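Local coordinates for protein putative acyl-CoA thioester hydrolase (Yersinia pestis KIM10+, PDB 5DM5) that probably hydrolyses the thioester bond of acyl-CoA substrates, as a hexameric hot-dog-fold thioesterase, at residues N19-L24 with A53-E58; S46-G51 with A123-V128; V23-A28 with V83-A88; E58-R63 with K135-P140. All coordinates share one frame; numbering follows the deposited sequence.

How the interactions relate
Starting from the N terminus, strand 21-27 takes part in two contacts: interaction 1 lays 19-24, the strand's first residues and the loop before it, against helix residues 53-58, and interaction 3 pairs 23-28 with 83-88, the neighbouring strand of the sheet. The two share Val23 and Leu24. Interaction 2 runs from helix residues 46-51 to strand residues 123-128, crossing both of the former in chain order because its first segment lies inside their loops and its second beyond them. Interaction 4 opens only after interaction 1 has closed, joining the end of the helix, 58-63, to the C-terminal segment 135-140, and it crosses interactions 2 and 3. Helix 43-60 thus serves interactions 1, 2 and 4.

Interaction 1: residues N19-L24 with A53-E58; sequences NGELVL and AIQAKE
Val23 and Ile54 make the apolar part of this contact, their CB atoms 4.5 Å apart where the strand and helix backbones come nearest. CG1 of Ile54 is anti to its carbonyl carbon, and the extended chain carries CD1 to the backbone of Val23 rather than to its methyl groups. CG1 of Val23 meets Gln55 instead, lying 3.9 Å from Gln55 CB, and these two side chains cross at about a right angle.

The segments belong to the two elements that define the hot-dog fold: strand 21-24 is the start of an outer strand of the antiparallel sheet within the chain, and 53-58 is part of the long helix that the sheet wraps. Their short axes approach to 8.6 Å with 113° between their directions, so the strand runs across the helix rather than along it.

The polar part gathers round Gln55, whose CG is anti to the backbone N (chi1 -173°) and whose extended chain reaches toward the strand. Its OE1 lies 3.4 Å from Glu21 CB, while NE2 makes a weak hydrogen bond to Ala88 O on the adjacent strand. The Glu21 carboxylate is turned 29° from the Gln55 amide plane.

Two like charges also meet here, with Glu21 OE1 4.0 Å from Glu58 OE1, which would by itself tend to raise the proton affinity of either carboxylate. Arg25 of a second subunit, in a long, weak ion pair with Glu21, would partly offset this; the same arginine hydrogen-bonds Val23 O.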
loop_
_atom_site.group_PDB
_atom_site.type_symbol
_atom_site.label_atom_id
_atom_site.label_comp_id
_atom_site.label_asym_id
_atom_site.label_seq_id
_atom_site.Cartn_x
_atom_site.Cartn_y
_atom_site.Cartn_z
ATOM N N ASN B 19 25.441 5.246 -18.037
ATOM C CA ASN B 19 26.560 4.919 -17.186
ATOM C C ASN B 19 26.045 4.306 -15.906
ATOM O O ASN B 19 24.849 4.236 -15.694
ATOM C CB ASN B 19 27.405 6.144 -16.887
ATOM C CG ASN B 19 28.834 5.784 -16.570
ATOM O OD1 ASN B 19 29.118 4.692 -16.098
ATOM N ND2 ASN B 19 29.746 6.700 -16.837
ATOM N N GLY B 20 26.968 3.903 -15.042
ATOM C CA GLY B 20 26.685 3.239 -13.780
ATOM C C GLY B 20 25.990 1.897 -13.835
ATOM O O GLY B 20 25.764 1.353 -14.917
ATOM N N GLU B 21 25.670 1.365 -12.652
ATOM C CA GLU B 21 25.039 0.057 -12.502
ATOM C C GLU B 21 23.544 0.186 -12.304
ATOM O O GLU B 21 23.114 0.950 -11.456
ATOM C CB GLU B 21 25.613 -0.681 -11.284
ATOM C CG GLU B 21 25.095 -2.111 -11.134
ATOM C CD GLU B 21 25.357 -2.731 -9.771
ATOM O OE1 GLU B 21 25.754 -2.004 -8.832
ATOM O OE2 GLU B 21 25.184 -3.966 -9.656
ATOM N N LEU B 22 22.753 -0.628 -12.991
ATOM C CA LEU B 22 21.319 -0.609 -12.766
ATOM C C LEU B 22 21.045 -1.147 -11.386
ATOM O O LEU B 22 21.216 -2.316 -11.132
ATOM C CB LEU B 22 20.578 -1.445 -13.803
ATOM C CG LEU B 22 19.060 -1.570 -13.638
ATOM C CD1 LEU B 22 18.379 -0.219 -13.700
ATOM C CD2 LEU B 22 18.513 -2.481 -14.692
ATOM N N VAL B 23 20.670 -0.277 -10.474
ATOM C CA VAL B 23 20.353 -0.690 -9.127
ATOM C C VAL B 23 18.847 -0.891 -8.915
ATOM O O VAL B 23 18.437 -1.697 -8.082
ATOM C CB VAL B 23 20.917 0.306 -8.125
ATOM C CG1 VAL B 23 22.405 0.087 -7.964
ATOM C CG2 VAL B 23 20.624 1.724 -8.576
ATOM N N LEU B 24 18.024 -0.118 -9.619
ATOM C CA LEU B 24 16.571 -0.231 -9.471
ATOM C C LEU B 24 15.835 -0.125 -10.800
ATOM O O LEU B 24 16.197 0.674 -11.648
ATOM C CB LEU B 24 16.085 0.827 -8.505
ATOM C CG LEU B 24 15.174 0.358 -7.389
ATOM C CD1 LEU B 24 14.825 1.576 -6.630
ATOM C CD2 LEU B 24 13.925 -0.249 -7.963
ATOM N N ALA B 53 21.023 3.141 -2.150
ATOM C CA ALA B 53 21.225 2.396 -0.921
ATOM C C ALA B 53 21.647 0.971 -1.195
ATOM O O ALA B 53 22.403 0.379 -0.425
ATOM C CB ALA B 53 19.969 2.404 -0.105
ATOM N N ILE B 54 21.178 0.421 -2.307
ATOM C CA ILE B 54 21.566 -0.937 -2.679
ATOM C C ILE B 54 23.067 -1.054 -2.875
ATOM O O ILE B 54 23.761 -1.809 -2.181
ATOM C CB ILE B 54 20.880 -1.384 -3.983
ATOM C CG1 ILE B 54 19.365 -1.496 -3.785
ATOM C CG2 ILE B 54 21.446 -2.706 -4.460
ATOM C CD1 ILE B 54 18.611 -1.956 -5.018
ATOM N N GLN B 55 23.560 -0.258 -3.804
ATOM C CA GLN B 55 24.953 -0.283 -4.139
ATOM C C GLN B 55 25.830 0.095 -2.965
ATOM O O GLN B 55 26.902 -0.466 -2.785
ATOM C CB GLN B 55 25.167 0.613 -5.333
ATOM C CG GLN B 55 26.536 0.570 -5.903
ATOM C CD GLN B 55 26.522 1.103 -7.297
ATOM O OE1 GLN B 55 25.787 0.593 -8.140
ATOM N NE2 GLN B 55 27.294 2.142 -7.554
ATOM N N ALA B 56 25.359 1.009 -2.131
ATOM C CA ALA B 56 26.096 1.350 -0.911
ATOM C C ALA B 56 26.203 0.154 0.047
ATOM O O ALA B 56 27.232 -0.047 0.662
ATOM C CB ALA B 56 25.464 2.530 -0.213
ATOM N N LYS B 57 25.122 -0.589 0.249
ATOM C CA LYS B 57 25.222 -1.791 1.080
ATOM C C LYS B 57 26.080 -2.883 0.478
ATOM O O LYS B 57 26.653 -3.703 1.200
ATOM C CB LYS B 57 23.861 -2.401 1.373
ATOM C CG LYS B 57 23.048 -1.703 2.403
ATOM C CD LYS B 57 21.840 -2.572 2.664
ATOM C CE LYS B 57 22.274 -3.984 3.113
ATOM N NZ LYS B 57 22.937 -4.043 4.458
ATOM N N GLU B 58 26.133 -2.933 -0.844
ATOM C CA GLU B 58 27.010 -3.900 -1.497
ATOM C C GLU B 58 28.470 -3.539 -1.246
ATOM O O GLU B 58 29.290 -4.401 -0.918
ATOM C CB GLU B 58 26.747 -3.958 -2.998
ATOM C CG GLU B 58 25.383 -4.478 -3.385
ATOM C CD GLU B 58 25.246 -4.546 -4.881
ATOM O OE1 GLU B 58 26.228 -4.182 -5.563
ATOM O OE2 GLU B 58 24.170 -4.939 -5.378
#

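Interaction 2: residues S46-G51 with A123-V128; sequences SQMDIG and AVFTYV
Met48 has the most surface buried here, and it meets both Ala123 and Phe125. CG is anti to the carbonyl carbon, and a bend at chi3 brings the terminal methyl back toward the strand, where CE lies 3.9 Å from Ala123 CB. Nearer the helix backbone, Met48 CB is 3.7 Å from Phe125 CZ. The two side chains cross at about a right angle, with the methionine contacting the ring tip through both its first and last carbons.

Phe125 reaches from the strand to the helix, its far end resting against both Met48 and the backbone of Asp49. CE2 approaches Asp49 N to 4.0 Å. Met45 of a third subunit packs against the same side chain.

Asp49 is engaged through two oxygens. Its backbone O accepts a hydrogen bond of 2.8 Å from Tyr127 OH, the donor tilted 26° from the carbonyl plane. Its side-chain OD2 lies at the edge of the tyrosine ring, 3.3 Å from Tyr127 CE1, with carboxylate and ring planes 48° apart. OD1 accepts a weak hydrogen bond from Gly42 N of the third subunit.

The short axes are 9.8 Å apart and cross at -50°, separated by the inward-pointing Ala123, Phe125 and Tyr127. This is the packing of a hot-dog fold, in which a curved antiparallel sheet wraps a long central helix.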
loop_
_atom_site.group_PDB
_atom_site.type_symbol
_atom_site.label_atom_id
_atom_site.label_comp_id
_atom_site.label_asym_id
_atom_site.label_seq_id
_atom_site.Cartn_x
_atom_site.Cartn_y
_atom_site.Cartn_z
ATOM N N SER B 46 12.198 8.507 -3.867
ATOM C CA SER B 46 12.148 7.296 -3.040
ATOM C C SER B 46 12.967 6.224 -3.727
ATOM O O SER B 46 13.777 5.542 -3.103
ATOM C CB SER B 46 10.713 6.784 -2.867
ATOM O OG SER B 46 9.857 7.769 -2.324
ATOM N N GLN B 47 12.751 6.104 -5.033
ATOM C CA GLN B 47 13.483 5.172 -5.882
ATOM C C GLN B 47 14.967 5.503 -5.984
ATOM O O GLN B 47 15.782 4.602 -6.029
ATOM C CB GLN B 47 12.865 5.122 -7.273
ATOM C CG GLN B 47 11.464 4.599 -7.220
ATOM C CD GLN B 47 11.424 3.174 -6.728
ATOM O OE1 GLN B 47 11.669 2.237 -7.490
ATOM N NE2 GLN B 47 11.204 3.005 -5.425
ATOM N N MET B 48 15.327 6.777 -6.070
ATOM C CA MET B 48 16.745 7.108 -6.112
ATOM C C MET B 48 17.462 6.787 -4.805
ATOM O O MET B 48 18.594 6.325 -4.810
ATOM C CB MET B 48 16.968 8.575 -6.476
ATOM C CG MET B 48 16.319 8.981 -7.783
ATOM S SD MET B 48 16.673 10.659 -8.339
ATOM C CE MET B 48 18.416 10.534 -8.683
ATOM N N ASP B 49 16.835 7.068 -3.676
ATOM C CA ASP B 49 17.445 6.727 -2.394
ATOM C C ASP B 49 17.569 5.215 -2.274
ATOM O O ASP B 49 18.559 4.707 -1.776
ATOM C CB ASP B 49 16.653 7.308 -1.232
ATOM C CG ASP B 49 17.341 7.119 0.099
ATOM O OD1 ASP B 49 16.792 7.552 1.122
ATOM O OD2 ASP B 49 18.387 6.465 0.158
ATOM N N ILE B 50 16.550 4.491 -2.721
ATOM C CA ILE B 50 16.618 3.033 -2.691
ATOM C C ILE B 50 17.733 2.493 -3.552
ATOM O O ILE B 50 18.605 1.756 -3.095
ATOM C CB ILE B 50 15.348 2.387 -3.212
ATOM C CG1 ILE B 50 14.178 2.636 -2.285
ATOM C CG2 ILE B 50 15.548 0.904 -3.291
ATOM C CD1 ILE B 50 12.890 2.060 -2.776
ATOM N N GLY B 51 17.704 2.911 -4.804
ATOM C CA GLY B 51 18.653 2.483 -5.799
ATOM C C GLY B 51 20.067 2.761 -5.367
ATOM O O GLY B 51 20.933 1.933 -5.570
ATOM N N ALA B 123 20.855 13.069 -9.720
ATOM C CA ALA B 123 21.285 13.779 -8.523
ATOM C C ALA B 123 22.526 13.139 -7.929
ATOM O O ALA B 123 22.894 12.039 -8.312
ATOM C CB ALA B 123 20.176 13.815 -7.510
ATOM N N VAL B 124 23.178 13.829 -7.002
ATOM C CA VAL B 124 24.376 13.279 -6.392
ATOM C C VAL B 124 24.151 13.026 -4.902
ATOM O O VAL B 124 24.180 13.919 -4.065
ATOM C CB VAL B 124 25.575 14.208 -6.604
ATOM C CG1 VAL B 124 26.824 13.608 -5.989
ATOM C CG2 VAL B 124 25.781 14.454 -8.092
ATOM N N PHE B 125 23.983 11.752 -4.597
ATOM C CA PHE B 125 23.617 11.282 -3.279
ATOM C C PHE B 125 24.768 10.968 -2.361
ATOM O O PHE B 125 25.764 10.427 -2.805
ATOM C CB PHE B 125 22.759 10.046 -3.456
ATOM C CG PHE B 125 21.336 10.361 -3.721
ATOM C CD1 PHE B 125 20.972 11.003 -4.876
ATOM C CD2 PHE B 125 20.364 9.998 -2.815
ATOM C CE1 PHE B 125 19.677 11.300 -5.109
ATOM C CE2 PHE B 125 19.062 10.283 -3.053
ATOM C CZ PHE B 125 18.714 10.936 -4.200
ATOM N N THR B 126 24.624 11.256 -1.070
ATOM C CA THR B 126 25.713 10.979 -0.130
ATOM C C THR B 126 25.247 10.096 1.017
ATOM O O THR B 126 24.393 10.517 1.828
ATOM C CB THR B 126 26.278 12.269 0.493
ATOM O OG1 THR B 126 26.560 13.245 -0.524
ATOM C CG2 THR B 126 27.514 11.957 1.299
ATOM N N TYR B 127 25.833 8.893 1.090
ATOM C CA TYR B 127 25.492 7.881 2.110
ATOM C C TYR B 127 26.681 7.671 3.024
ATOM O O TYR B 127 27.810 8.007 2.664
ATOM C CB TYR B 127 25.128 6.514 1.508
ATOM C CG TYR B 127 23.962 6.481 0.560
ATOM C CD1 TYR B 127 22.708 6.080 0.971
ATOM C CD2 TYR B 127 24.139 6.815 -0.766
ATOM C CE1 TYR B 127 21.661 6.042 0.089
ATOM C CE2 TYR B 127 23.108 6.784 -1.645
ATOM C CZ TYR B 127 21.868 6.399 -1.226
ATOM O OH TYR B 127 20.835 6.378 -2.145
ATOM N N VAL B 128 26.447 7.052 4.174
ATOM C CA VAL B 128 27.526 6.806 5.126
ATOM C C VAL B 128 27.527 5.430 5.830
ATOM O O VAL B 128 26.547 5.085 6.485
ATOM C CB VAL B 128 27.492 7.897 6.202
ATOM C CG1 VAL B 128 28.377 7.524 7.378
ATOM C CG2 VAL B 128 27.900 9.241 5.611
#

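Interaction 3: residues V23-A28 with V83-A88; sequences VLRTLA and VVCCYA
Leu24 to Leu27 pair with Cys86 to Val83 as antiparallel strands, 168° between their directions, and a classic beta bulge places Val23 and Leu24 both opposite Cys86. Cys86 O accepts from Val23 N at 2.9 Å and, weakly, from Leu24 N. Beyond the bulge, Cys86 N bonds Leu24 O, and Thr26 and Val84 exchange two hydrogen bonds.

On one face, Leu24 CB rests 3.7 Å from Cys86 CB. Next along it, Thr26 lies beside Val84, and Thr26 OG1 hydrogen-bonds Gln47 OE1 on the helix. At the bulge, Val23 CG2 falls between the backbone N and the carbonyl carbon, 3.8 Å from Ala88 CB.

The other face carries Arg25, Leu27, Val83 and Cys85. The guanidinium of Arg25 covers Cys85, whose SG lies 3.8 Å above the plane over its centre, while NH1 is 3.5 Å from Val83 CG1.

Arg25 NH1 also makes a weak hydrogen bond to Val23 O of a second subunit. With one face over the Cys85 sulfur and a bond across the interface, the arginine couples the strand pairing to the assembly; nearby Lys107 would be expected to repel it, which would tend to favour deprotonation of the lysine rather than the arginine.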
loop_
_atom_site.group_PDB
_atom_site.type_symbol
_atom_site.label_atom_id
_atom_site.label_comp_id
_atom_site.label_asym_id
_atom_site.label_seq_id
_atom_site.Cartn_x
_atom_site.Cartn_y
_atom_site.Cartn_z
ATOM N N VAL B 23 20.670 -0.277 -10.474
ATOM C CA VAL B 23 20.353 -0.690 -9.127
ATOM C C VAL B 23 18.847 -0.891 -8.915
ATOM O O VAL B 23 18.437 -1.697 -8.082
ATOM C CB VAL B 23 20.917 0.306 -8.125
ATOM C CG1 VAL B 23 22.405 0.087 -7.964
ATOM C CG2 VAL B 23 20.624 1.724 -8.576
ATOM N N LEU B 24 18.024 -0.118 -9.619
ATOM C CA LEU B 24 16.571 -0.231 -9.471
ATOM C C LEU B 24 15.835 -0.125 -10.800
ATOM O O LEU B 24 16.197 0.674 -11.648
ATOM C CB LEU B 24 16.085 0.827 -8.505
ATOM C CG LEU B 24 15.174 0.358 -7.389
ATOM C CD1 LEU B 24 14.825 1.576 -6.630
ATOM C CD2 LEU B 24 13.925 -0.249 -7.963
ATOM N N ARG B 25 14.821 -0.956 -11.004
ATOM C CA ARG B 25 14.091 -0.893 -12.254
ATOM C C ARG B 25 12.607 -1.161 -12.042
ATOM O O ARG B 25 12.200 -2.304 -11.924
ATOM C CB ARG B 25 14.671 -1.916 -13.205
ATOM C CG ARG B 25 14.592 -1.574 -14.651
ATOM C CD ARG B 25 15.241 -2.685 -15.415
ATOM N NE ARG B 25 15.799 -2.243 -16.683
ATOM C CZ ARG B 25 15.098 -2.089 -17.790
ATOM N NH1 ARG B 25 13.786 -2.252 -17.774
ATOM N NH2 ARG B 25 15.703 -1.699 -18.890
ATOM N N THR B 26 11.780 -0.132 -12.011
ATOM C CA THR B 26 10.373 -0.363 -11.713
ATOM C C THR B 26 9.468 0.281 -12.756
ATOM O O THR B 26 9.933 0.989 -13.634
ATOM C CB THR B 26 9.993 0.144 -10.285
ATOM O OG1 THR B 26 10.451 1.483 -10.091
ATOM C CG2 THR B 26 10.622 -0.729 -9.225
ATOM N N LEU B 27 8.180 -0.023 -12.675
ATOM C CA LEU B 27 7.180 0.509 -13.583
ATOM C C LEU B 27 6.435 1.672 -12.933
ATOM O O LEU B 27 6.132 1.620 -11.751
ATOM C CB LEU B 27 6.200 -0.585 -13.968
ATOM C CG LEU B 27 5.130 -0.152 -14.956
ATOM C CD1 LEU B 27 5.769 0.068 -16.299
ATOM C CD2 LEU B 27 4.022 -1.172 -15.047
ATOM N N ALA B 28 6.147 2.728 -13.684
ATOM C CA ALA B 28 5.407 3.855 -13.123
ATOM C C ALA B 28 3.961 3.436 -12.876
ATOM O O ALA B 28 3.200 3.202 -13.814
ATOM C CB ALA B 28 5.478 5.048 -14.037
ATOM N N VAL B 83 8.563 2.601 -17.813
ATOM C CA VAL B 83 9.583 1.938 -16.990
ATOM C C VAL B 83 10.618 2.914 -16.442
ATOM O O VAL B 83 11.307 3.585 -17.205
ATOM C CB VAL B 83 10.311 0.836 -17.764
ATOM C CG1 VAL B 83 11.356 0.170 -16.884
ATOM C CG2 VAL B 83 9.317 -0.193 -18.258
ATOM N N VAL B 84 10.720 2.958 -15.113
ATOM C CA VAL B 84 11.631 3.834 -14.381
ATOM C C VAL B 84 12.899 3.086 -13.986
ATOM O O VAL B 84 12.830 2.132 -13.219
ATOM C CB VAL B 84 10.950 4.375 -13.094
ATOM C CG1 VAL B 84 11.905 5.236 -12.291
ATOM C CG2 VAL B 84 9.660 5.132 -13.426
ATOM N N CYS B 85 14.048 3.512 -14.502
ATOM C CA CYS B 85 15.326 2.848 -14.232
ATOM C C CYS B 85 16.308 3.691 -13.406
ATOM O O CYS B 85 16.451 4.884 -13.667
ATOM C CB CYS B 85 16.002 2.448 -15.544
ATOM S SG CYS B 85 14.972 1.539 -16.674
ATOM N N CYS B 86 16.935 3.089 -12.388
ATOM C CA CYS B 86 18.018 3.735 -11.617
ATOM C C CYS B 86 19.386 3.172 -11.929
ATOM O O CYS B 86 19.598 1.981 -11.844
ATOM C CB CYS B 86 17.865 3.593 -10.101
ATOM S SG CYS B 86 16.617 4.521 -9.263
ATOM N N TYR B 87 20.316 4.041 -12.280
ATOM C CA TYR B 87 21.695 3.653 -12.508
ATOM C C TYR B 87 22.569 4.409 -11.509
ATOM O O TYR B 87 22.630 5.627 -11.527
ATOM C CB TYR B 87 22.113 3.924 -13.960
ATOM C CG TYR B 87 21.430 3.030 -14.960
ATOM C CD1 TYR B 87 22.087 1.927 -15.484
ATOM C CD2 TYR B 87 20.131 3.266 -15.358
ATOM C CE1 TYR B 87 21.476 1.088 -16.388
ATOM C CE2 TYR B 87 19.495 2.427 -16.268
ATOM C CZ TYR B 87 20.176 1.339 -16.781
ATOM O OH TYR B 87 19.559 0.496 -17.685
ATOM N N ALA B 88 23.255 3.699 -10.634
ATOM C CA ALA B 88 24.047 4.360 -9.619
ATOM C C ALA B 88 25.521 4.203 -9.923
ATOM O O ALA B 88 25.943 3.168 -10.418
ATOM C CB ALA B 88 23.725 3.815 -8.266
#

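Interaction 4: residues E58-R63 with K135-P140; sequences EIAQGR and KPRGLP
Arg137 points its guanidinium end-on at Ala60 O, using both terminal nitrogens on a single acceptor. NH2 is 3.0 Å from Ala60 O and NH1 3.2 Å from it, both reaching the oxygen from the same face of the carbonyl plane. Their approaches differ: NH1 is tilted 19° from that plane, whereas NH2 stands well above it at 60°. The Ala60 carbonyl carbon itself lies in the guanidinium plane, at its edge.

The side chain gets there with CG between the backbone N and the carbonyl carbon (chi1 59°), after which it runs extended to NE. NH2 also makes a weak hydrogen bond to Arg63 O, at 3.5 Å, and NE donates to Val130 O, so the guanidinium is gripped along more than one edge.

Ala60 is near the end of the long helix of the hot-dog fold. Gln61 then leaves helical geometry with positive phi, and the chain turns toward strand 64-74. The C-terminal segment, which follows strand 118-129, packs against the helix exit, where a positive guanidinium would be expected to interact favourably with the carbonyl end of the helix dipole.

Leu139 and Pro140 approach the same residue with apolar atoms. Leu139 CD1 is 3.8 Å from Ala60 CB, and Leu139 also touches Ala129. The Pro140 ring comes in by its CG corner, 3.3 Å from Ala60 O.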
loop_
_atom_site.group_PDB
_atom_site.type_symbol
_atom_site.label_atom_id
_atom_site.label_comp_id
_atom_site.label_asym_id
_atom_site.label_seq_id
_atom_site.Cartn_x
_atom_site.Cartn_y
_atom_site.Cartn_z
ATOM N N GLU B 58 26.133 -2.933 -0.844
ATOM C CA GLU B 58 27.010 -3.900 -1.497
ATOM C C GLU B 58 28.470 -3.539 -1.246
ATOM O O GLU B 58 29.290 -4.401 -0.918
ATOM C CB GLU B 58 26.747 -3.958 -2.998
ATOM C CG GLU B 58 25.383 -4.478 -3.385
ATOM C CD GLU B 58 25.246 -4.546 -4.881
ATOM O OE1 GLU B 58 26.228 -4.182 -5.563
ATOM O OE2 GLU B 58 24.170 -4.939 -5.378
ATOM N N ILE B 59 28.778 -2.251 -1.416
ATOM C CA ILE B 59 30.142 -1.725 -1.277
ATOM C C ILE B 59 30.682 -1.685 0.161
ATOM O O ILE B 59 31.758 -2.206 0.427
ATOM C CB ILE B 59 30.232 -0.291 -1.892
ATOM C CG1 ILE B 59 29.963 -0.336 -3.401
ATOM C CG2 ILE B 59 31.586 0.332 -1.637
ATOM C CD1 ILE B 59 30.022 1.011 -4.065
ATOM N N ALA B 60 29.939 -1.078 1.081
ATOM C CA ALA B 60 30.359 -0.974 2.479
ATOM C C ALA B 60 30.231 -2.305 3.236
ATOM O O ALA B 60 30.704 -2.423 4.369
ATOM C CB ALA B 60 29.571 0.110 3.179
ATOM N N GLN B 61 29.553 -3.280 2.627
ATOM C CA GLN B 61 29.335 -4.595 3.236
ATOM C C GLN B 61 28.648 -4.478 4.579
ATOM O O GLN B 61 28.913 -5.258 5.486
ATOM C CB GLN B 61 30.643 -5.365 3.399
ATOM C CG GLN B 61 31.345 -5.659 2.095
ATOM C CD GLN B 61 32.613 -6.442 2.294
ATOM O OE1 GLN B 61 32.820 -7.047 3.343
ATOM N NE2 GLN B 61 33.464 -6.458 1.278
ATOM N N GLY B 62 27.796 -3.469 4.708
ATOM C CA GLY B 62 27.069 -3.236 5.933
ATOM C C GLY B 62 26.134 -2.070 5.797
ATOM O O GLY B 62 25.878 -1.588 4.706
ATOM N N ARG B 63 25.706 -1.555 6.935
ATOM C CA ARG B 63 24.696 -0.511 6.969
ATOM C C ARG B 63 25.206 0.848 6.539
ATOM O O ARG B 63 26.326 1.231 6.842
ATOM C CB ARG B 63 24.078 -0.433 8.383
ATOM C CG ARG B 63 23.265 -1.692 8.778
ATOM C CD ARG B 63 22.806 -1.739 10.260
ATOM N NE ARG B 63 21.798 -2.788 10.508
ATOM C CZ ARG B 63 22.028 -4.098 10.602
ATOM N NH1 ARG B 63 23.251 -4.583 10.445
ATOM N NH2 ARG B 63 21.022 -4.935 10.828
ATOM N N LYS B 135 26.551 4.764 14.270
ATOM C CA LYS B 135 27.766 5.545 14.286
ATOM C C LYS B 135 28.564 5.132 13.087
ATOM O O LYS B 135 28.528 3.985 12.674
ATOM C CB LYS B 135 28.555 5.297 15.575
ATOM C CG LYS B 135 27.793 5.688 16.823
ATOM C CD LYS B 135 28.489 5.236 18.093
ATOM C CE LYS B 135 27.656 5.606 19.316
ATOM N NZ LYS B 135 28.241 5.134 20.606
ATOM N N PRO B 136 29.276 6.086 12.506
ATOM C CA PRO B 136 30.107 5.850 11.338
ATOM C C PRO B 136 31.086 4.742 11.639
ATOM O O PRO B 136 31.374 4.454 12.800
ATOM C CB PRO B 136 30.807 7.181 11.131
ATOM C CG PRO B 136 29.903 8.165 11.756
ATOM C CD PRO B 136 29.305 7.491 12.930
ATOM N N ARG B 137 31.546 4.088 10.589
ATOM C CA ARG B 137 32.523 3.023 10.700
ATOM C C ARG B 137 33.428 3.056 9.505
ATOM O O ARG B 137 33.091 3.660 8.505
ATOM C CB ARG B 137 31.825 1.691 10.786
ATOM C CG ARG B 137 30.979 1.471 9.581
ATOM C CD ARG B 137 30.334 0.140 9.616
ATOM N NE ARG B 137 29.538 -0.052 8.418
ATOM C CZ ARG B 137 30.006 -0.510 7.265
ATOM N NH1 ARG B 137 31.281 -0.840 7.144
ATOM N NH2 ARG B 137 29.185 -0.645 6.234
ATOM N N GLY B 138 34.576 2.408 9.609
ATOM C CA GLY B 138 35.543 2.407 8.530
ATOM C C GLY B 138 34.998 1.709 7.309
ATOM O O GLY B 138 34.113 0.871 7.410
ATOM N N LEU B 139 35.566 2.021 6.156
ATOM C CA LEU B 139 35.092 1.449 4.911
ATOM C C LEU B 139 36.017 0.341 4.409
ATOM O O LEU B 139 37.226 0.547 4.261
ATOM C CB LEU B 139 34.980 2.553 3.861
ATOM C CG LEU B 139 33.738 2.626 2.990
ATOM C CD1 LEU B 139 32.549 2.334 3.849
ATOM C CD2 LEU B 139 33.605 4.008 2.395
ATOM N N PRO B 140 35.421 -0.811 4.117
ATOM C CA PRO B 140 36.140 -1.961 3.572
ATOM C C PRO B 140 36.737 -1.660 2.212
ATOM O O PRO B 140 36.044 -1.706 1.200
ATOM C CB PRO B 140 35.042 -3.012 3.417
ATOM C CG PRO B 140 34.003 -2.619 4.392
ATOM C CD PRO B 140 34.013 -1.126 4.385
#